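Local coordinates for protein serine-tRNA ligase (Naegleria fowleri, PDB 6BLJ) that probably charges tRNA(Ser) with serine in the cytosol as a class II aminoacyl-tRNA synthetase, activating the amino acid with ATP, and is captured here with AMP, at residues V222-A227 and P473-T478; A393-A398 and I455-Q460. All coordinates share one frame; numbering follows the deposited sequence.

Contact 1: residues V222-A227 and P473-T478; sequences VRMNLA and PYMGGT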
loop_
_atom_site.group_PDB
_atom_site.type_symbol
_atom_site.label_atom_id
_atom_site.label_comp_id
_atom_site.label_asym_id
_atom_site.label_seq_id
_atom_site.Cartn_x
_atom_site.Cartn_y
_atom_site.Cartn_z
ATOM N N VAL A 222 -8.179 22.615 -23.205
ATOM C CA VAL A 222 -8.899 21.356 -23.420
ATOM C C VAL A 222 -8.937 21.015 -24.910
ATOM O O VAL A 222 -8.682 19.871 -25.319
ATOM C CB VAL A 222 -10.321 21.444 -22.836
ATOM C CG1 VAL A 222 -11.121 20.172 -23.153
ATOM C CG2 VAL A 222 -10.286 21.706 -21.324
ATOM N N ARG A 223 -9.288 21.996 -25.743
ATOM C CA ARG A 223 -9.351 21.723 -27.182
ATOM C C ARG A 223 -7.975 21.348 -27.728
ATOM O O ARG A 223 -7.861 20.488 -28.604
ATOM C CB ARG A 223 -9.940 22.915 -27.945
ATOM C CG ARG A 223 -11.385 23.223 -27.568
ATOM C CD ARG A 223 -12.056 24.139 -28.583
ATOM N NE ARG A 223 -11.350 25.409 -28.728
ATOM C CZ ARG A 223 -10.787 25.839 -29.854
ATOM N NH1 ARG A 223 -10.854 25.113 -30.971
ATOM N NH2 ARG A 223 -10.164 27.013 -29.869
ATOM N N MET A 224 -6.911 21.955 -27.195
ATOM C CA MET A 224 -5.570 21.557 -27.622
ATOM C C MET A 224 -5.203 20.165 -27.107
ATOM O O MET A 224 -4.442 19.439 -27.759
ATOM C CB MET A 224 -4.534 22.580 -27.160
ATOM C CG MET A 224 -3.173 22.356 -27.804
ATOM S SD MET A 224 -1.932 23.609 -27.422
ATOM C CE MET A 224 -2.494 24.967 -28.420
ATOM N N ASN A 225 -5.686 19.802 -25.924
ATOM C CA ASN A 225 -5.457 18.459 -25.400
ATOM C C ASN A 225 -6.011 17.424 -26.359
ATOM O O ASN A 225 -5.326 16.454 -26.719
ATOM C CB ASN A 225 -6.116 18.317 -24.019
ATOM C CG ASN A 225 -5.445 17.259 -23.134
ATOM O OD1 ASN A 225 -4.260 16.981 -23.269
ATOM N ND2 ASN A 225 -6.217 16.662 -22.233
ATOM N N LEU A 226 -7.255 17.633 -26.801
ATOM C CA LEU A 226 -7.859 16.748 -27.787
ATOM C C LEU A 226 -7.124 16.796 -29.114
ATOM O O LEU A 226 -6.963 15.763 -29.768
ATOM C CB LEU A 226 -9.325 17.105 -28.017
ATOM C CG LEU A 226 -10.382 16.375 -27.211
ATOM C CD1 LEU A 226 -11.722 16.751 -27.780
ATOM C CD2 LEU A 226 -10.153 14.881 -27.370
ATOM N N ALA A 227 -6.730 17.996 -29.560
ATOM C CA ALA A 227 -6.040 18.103 -30.841
ATOM C C ALA A 227 -4.775 17.246 -30.849
ATOM O O ALA A 227 -4.489 16.561 -31.837
ATOM C CB ALA A 227 -5.724 19.573 -31.144
ATOM N N PRO A 473 -5.406 22.965 -37.645
ATOM C CA PRO A 473 -6.613 22.328 -38.208
ATOM C C PRO A 473 -7.352 21.440 -37.225
ATOM O O PRO A 473 -8.573 21.286 -37.341
ATOM C CB PRO A 473 -6.068 21.518 -39.396
ATOM C CG PRO A 473 -4.774 22.150 -39.732
ATOM C CD PRO A 473 -4.204 22.647 -38.441
ATOM N N TYR A 474 -6.659 20.853 -36.255
ATOM C CA TYR A 474 -7.306 20.005 -35.265
ATOM C C TYR A 474 -8.028 20.802 -34.189
ATOM O O TYR A 474 -8.661 20.203 -33.312
ATOM C CB TYR A 474 -6.270 19.085 -34.620
ATOM C CG TYR A 474 -5.716 18.023 -35.547
ATOM C CD1 TYR A 474 -6.355 16.804 -35.686
ATOM C CD2 TYR A 474 -4.551 18.242 -36.278
ATOM C CE1 TYR A 474 -5.854 15.825 -36.530
ATOM C CE2 TYR A 474 -4.041 17.264 -37.120
ATOM C CZ TYR A 474 -4.699 16.055 -37.233
ATOM O OH TYR A 474 -4.223 15.066 -38.063
ATOM N N MET A 475 -7.936 22.129 -34.236
ATOM C CA MET A 475 -8.593 23.021 -33.291
ATOM C C MET A 475 -9.494 24.021 -34.002
ATOM O O MET A 475 -9.631 25.159 -33.556
ATOM C CB MET A 475 -7.555 23.755 -32.447
ATOM C CG MET A 475 -7.056 22.963 -31.277
ATOM S SD MET A 475 -5.837 23.924 -30.400
ATOM C CE MET A 475 -6.859 25.150 -29.587
ATOM N N GLY A 476 -10.087 23.616 -35.122
ATOM C CA GLY A 476 -10.976 24.498 -35.859
ATOM C C GLY A 476 -10.326 25.765 -36.358
ATOM O O GLY A 476 -11.012 26.777 -36.536
ATOM N N GLY A 477 -9.017 25.745 -36.588
ATOM C CA GLY A 477 -8.326 26.896 -37.131
ATOM C C GLY A 477 -7.805 27.901 -36.118
ATOM O O GLY A 477 -7.234 28.918 -36.529
ATOM N N THR A 478 -7.992 27.668 -34.814
ATOM C CA THR A 478 -7.498 28.613 -33.814
ATOM C C THR A 478 -5.987 28.776 -33.940
ATOM O O THR A 478 -5.240 27.794 -33.907
ATOM C CB THR A 478 -7.846 28.142 -32.398
ATOM O OG1 THR A 478 -9.260 27.961 -32.264
ATOM C CG2 THR A 478 -7.385 29.174 -31.372
HETATM O O HOH W 1 -9.807 20.159 -30.688
#

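Contact 2: residues A393-A398 and I455-Q460; sequences AWFPGA and IVENYQ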
loop_
_atom_site.group_PDB
_atom_site.type_symbol
_atom_site.label_atom_id
_atom_site.label_comp_id
_atom_site.label_asym_id
_atom_site.label_seq_id
_atom_site.Cartn_x
_atom_site.Cartn_y
_atom_site.Cartn_z
ATOM N N ALA A 393 12.736 17.172 -23.818
ATOM C CA ALA A 393 12.396 18.397 -24.525
ATOM C C ALA A 393 12.855 19.624 -23.748
ATOM O O ALA A 393 13.054 19.587 -22.533
ATOM C CB ALA A 393 10.891 18.482 -24.776
ATOM N N TRP A 394 13.008 20.719 -24.488
ATOM C CA TRP A 394 13.418 22.015 -23.958
ATOM C C TRP A 394 12.252 22.731 -23.277
ATOM O O TRP A 394 11.191 22.927 -23.881
ATOM C CB TRP A 394 13.954 22.852 -25.127
ATOM C CG TRP A 394 14.380 24.251 -24.851
ATOM C CD1 TRP A 394 13.763 25.399 -25.287
ATOM C CD2 TRP A 394 15.535 24.670 -24.115
ATOM N NE1 TRP A 394 14.466 26.505 -24.856
ATOM C CE2 TRP A 394 15.552 26.085 -24.131
ATOM C CE3 TRP A 394 16.553 23.990 -23.432
ATOM C CZ2 TRP A 394 16.554 26.828 -23.502
ATOM C CZ3 TRP A 394 17.547 24.732 -22.803
ATOM C CH2 TRP A 394 17.537 26.140 -22.846
ATOM N N PHE A 395 12.463 23.159 -22.031
ATOM C CA PHE A 395 11.493 23.937 -21.263
ATOM C C PHE A 395 12.109 25.296 -20.942
ATOM O O PHE A 395 12.800 25.445 -19.922
ATOM C CB PHE A 395 11.085 23.206 -19.976
ATOM C CG PHE A 395 10.119 22.065 -20.189
ATOM C CD1 PHE A 395 10.569 20.824 -20.618
ATOM C CD2 PHE A 395 8.759 22.232 -19.951
ATOM C CE1 PHE A 395 9.685 19.776 -20.802
ATOM C CE2 PHE A 395 7.861 21.181 -20.128
ATOM C CZ PHE A 395 8.328 19.947 -20.556
ATOM N N PRO A 396 11.902 26.316 -21.789
ATOM C CA PRO A 396 12.606 27.603 -21.587
ATOM C C PRO A 396 12.189 28.357 -20.330
ATOM O O PRO A 396 12.883 29.309 -19.936
ATOM C CB PRO A 396 12.252 28.415 -22.852
ATOM C CG PRO A 396 10.942 27.821 -23.335
ATOM C CD PRO A 396 11.016 26.331 -22.972
ATOM N N GLY A 397 11.080 27.993 -19.705
ATOM C CA GLY A 397 10.714 28.603 -18.450
ATOM C C GLY A 397 11.211 27.880 -17.216
ATOM O O GLY A 397 10.904 28.320 -16.106
ATOM N N ALA A 398 11.954 26.781 -17.358
ATOM C CA ALA A 398 12.345 26.013 -16.177
ATOM C C ALA A 398 13.335 26.774 -15.314
ATOM O O ALA A 398 14.041 27.678 -15.773
ATOM C CB ALA A 398 12.985 24.684 -16.573
ATOM N N ILE A 455 4.592 22.829 -24.901
ATOM C CA ILE A 455 4.114 23.685 -25.983
ATOM C C ILE A 455 3.917 25.112 -25.491
ATOM O O ILE A 455 4.385 26.067 -26.115
ATOM C CB ILE A 455 2.817 23.122 -26.588
ATOM C CG1 ILE A 455 3.107 21.851 -27.392
ATOM C CG2 ILE A 455 2.108 24.192 -27.453
ATOM C CD1 ILE A 455 1.844 21.159 -27.905
ATOM N N VAL A 456 3.226 25.284 -24.355
ATOM C CA VAL A 456 2.884 26.655 -23.980
ATOM C C VAL A 456 4.142 27.451 -23.637
ATOM O O VAL A 456 4.191 28.662 -23.884
ATOM C CB VAL A 456 1.834 26.686 -22.841
ATOM C CG1 VAL A 456 0.532 25.951 -23.263
ATOM C CG2 VAL A 456 2.385 26.158 -21.521
ATOM N N GLU A 457 5.187 26.796 -23.097
ATOM C CA GLU A 457 6.437 27.510 -22.823
ATOM C C GLU A 457 7.177 27.881 -24.103
ATOM O O GLU A 457 7.724 28.984 -24.212
ATOM C CB GLU A 457 7.352 26.688 -21.918
ATOM C CG GLU A 457 6.883 26.639 -20.454
ATOM C CD GLU A 457 7.951 26.097 -19.512
ATOM O OE1 GLU A 457 9.124 25.917 -19.933
ATOM O OE2 GLU A 457 7.606 25.832 -18.346
ATOM N N ASN A 458 7.216 26.983 -25.083
ATOM C CA ASN A 458 7.981 27.286 -26.286
ATOM C C ASN A 458 7.255 28.227 -27.238
ATOM O O ASN A 458 7.921 28.908 -28.027
ATOM C CB ASN A 458 8.344 25.993 -27.010
ATOM C CG ASN A 458 9.505 25.286 -26.350
ATOM O OD1 ASN A 458 10.659 25.686 -26.506
ATOM N ND2 ASN A 458 9.199 24.263 -25.555
ATOM N N TYR A 459 5.923 28.302 -27.163
ATOM C CA TYR A 459 5.122 29.122 -28.076
ATOM C C TYR A 459 4.540 30.360 -27.397
ATOM O O TYR A 459 3.675 31.029 -27.978
ATOM C CB TYR A 459 3.997 28.271 -28.693
ATOM C CG TYR A 459 4.505 27.363 -29.794
ATOM C CD1 TYR A 459 4.460 27.759 -31.129
ATOM C CD2 TYR A 459 5.070 26.113 -29.496
ATOM C CE1 TYR A 459 4.947 26.932 -32.160
ATOM C CE2 TYR A 459 5.572 25.284 -30.523
ATOM C CZ TYR A 459 5.503 25.706 -31.851
ATOM O OH TYR A 459 5.981 24.913 -32.874
ATOM N N GLN A 460 4.995 30.686 -26.188
ATOM C CA GLN A 460 4.477 31.846 -25.478
ATOM C C GLN A 460 4.922 33.139 -26.156
ATOM O O GLN A 460 5.955 33.195 -26.825
ATOM C CB GLN A 460 4.949 31.828 -24.020
ATOM C CG GLN A 460 6.451 32.043 -23.849
ATOM C CD GLN A 460 6.897 31.980 -22.392
ATOM O OE1 GLN A 460 6.587 32.870 -21.588
ATOM N NE2 GLN A 460 7.596 30.905 -22.038
#

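Contact 1: residues V222-A227 and P473-T478
Met475 is the bump of this contact: its side chain enters the hollow that Arg223, Met224 and Ala227 form on their helix. Met475 CG lies 3.6 Å from Ala227 CB, and Met475 SD 3.7 Å from Met224 CB. The bend at chi3 (73°) turns Met475 CE over one face of the Arg223 guanidinium, 3.7 Å above the plane, toward its rim. Alongside, Tyr474 CB meets Ala227 CB at 3.6 Å.

The Arg223 guanidinium is held along its edge, both acceptors in its plane. Arg223 NH2 gives a nearly straight bond (171°) to Thr478 OG1 at 2.7 Å, while Arg223 NH1 reaches Met475 O at 2.9 Å from above the carbonyl plane. That oxygen also accepts from Thr478 OG1 and, across the type I' turn Met475-Thr478, from Thr478 N, so the arginine grips a tied turn. A water 2.9 Å from Arg223 O and from Tyr474 O lies between the two backbones.

Asp220 adds a salt bridge to Arg223 NH2, and Tyr474 OH hydrogen-bonds to Asp234 of the same chain. The contact joins helix 220-238 to the loop before strand 480-482; Met224 packs against helix 448-458, and a second subunit touches Val222, Arg223 and Leu226.

Contact 2: residues A393-A398 and I455-Q460
Glu457 and Asn458, neighbours on the last turn of their helix, each hold one part of the chain from Trp394 to Gly397 by a hydrogen bond. Asn458 ND2 donates to Trp394 O at 2.9 Å, almost straight (173°), with the oxygen close to the amide plane. Gly397 N donates to Glu457 OE1, also at 2.9 Å, and comes from above the carboxylate plane. Both side-chain groups have second partners: Cys454 O accepts from Asn458 ND2, and His191 N donates to Glu457 OE2.

Van der Waals contacts surround these bonds. Glu457 OE1 lies at the edge of the Phe395 ring, 3.7 Å from Phe395 CD2 and 3.3 Å from Phe395 CB, with ring and carboxylate nearly perpendicular (88°). Asn458 CG, anti to its own carbonyl carbon (chi1 -78°), stands beside Trp394 O and Pro396 CD. Asn458 OD1 meets the Trp394 edge in the ring plane, 3.3 Å from Trp394 CD1. Between the two polar side chains comes the proline: Pro396 CD is 3.6 Å from both Glu457 OE1 and Asn458 OD1, and Pro396 CG is 3.5 Å from Glu457 O.

Within the segments, Ala398 N bonds to Phe395 O across a type I turn, and Gln460 NE2 to Glu457 O. The contact fastens the turn leaving strand 387-394 to the end of helix 448-458. Phe395 packs on Cys453 and Cys454 of that helix, while Val456 rests against helix 191-197.

Overall arrangement
Helix 448-458 connects the two sites, whose centres lie about 19 Å apart. Ile455, in segment 455-460, brings its CG2 to 4.1 Å from Met224 SD of contact 1, so the two meet directly by packing. In sequence, both segments of contact 2 fall between those of contact 1. The AMP pocket includes Arg450 of the same helix and Glu406 and Leu407 of strand 404-412, the strand paired with 387-394. The Phe395 side chain is about 8 Å from the nucleotide, close to it without being one of the residues that line its pocket. Of the two contacts, contact 1 alone is touched by a second subunit.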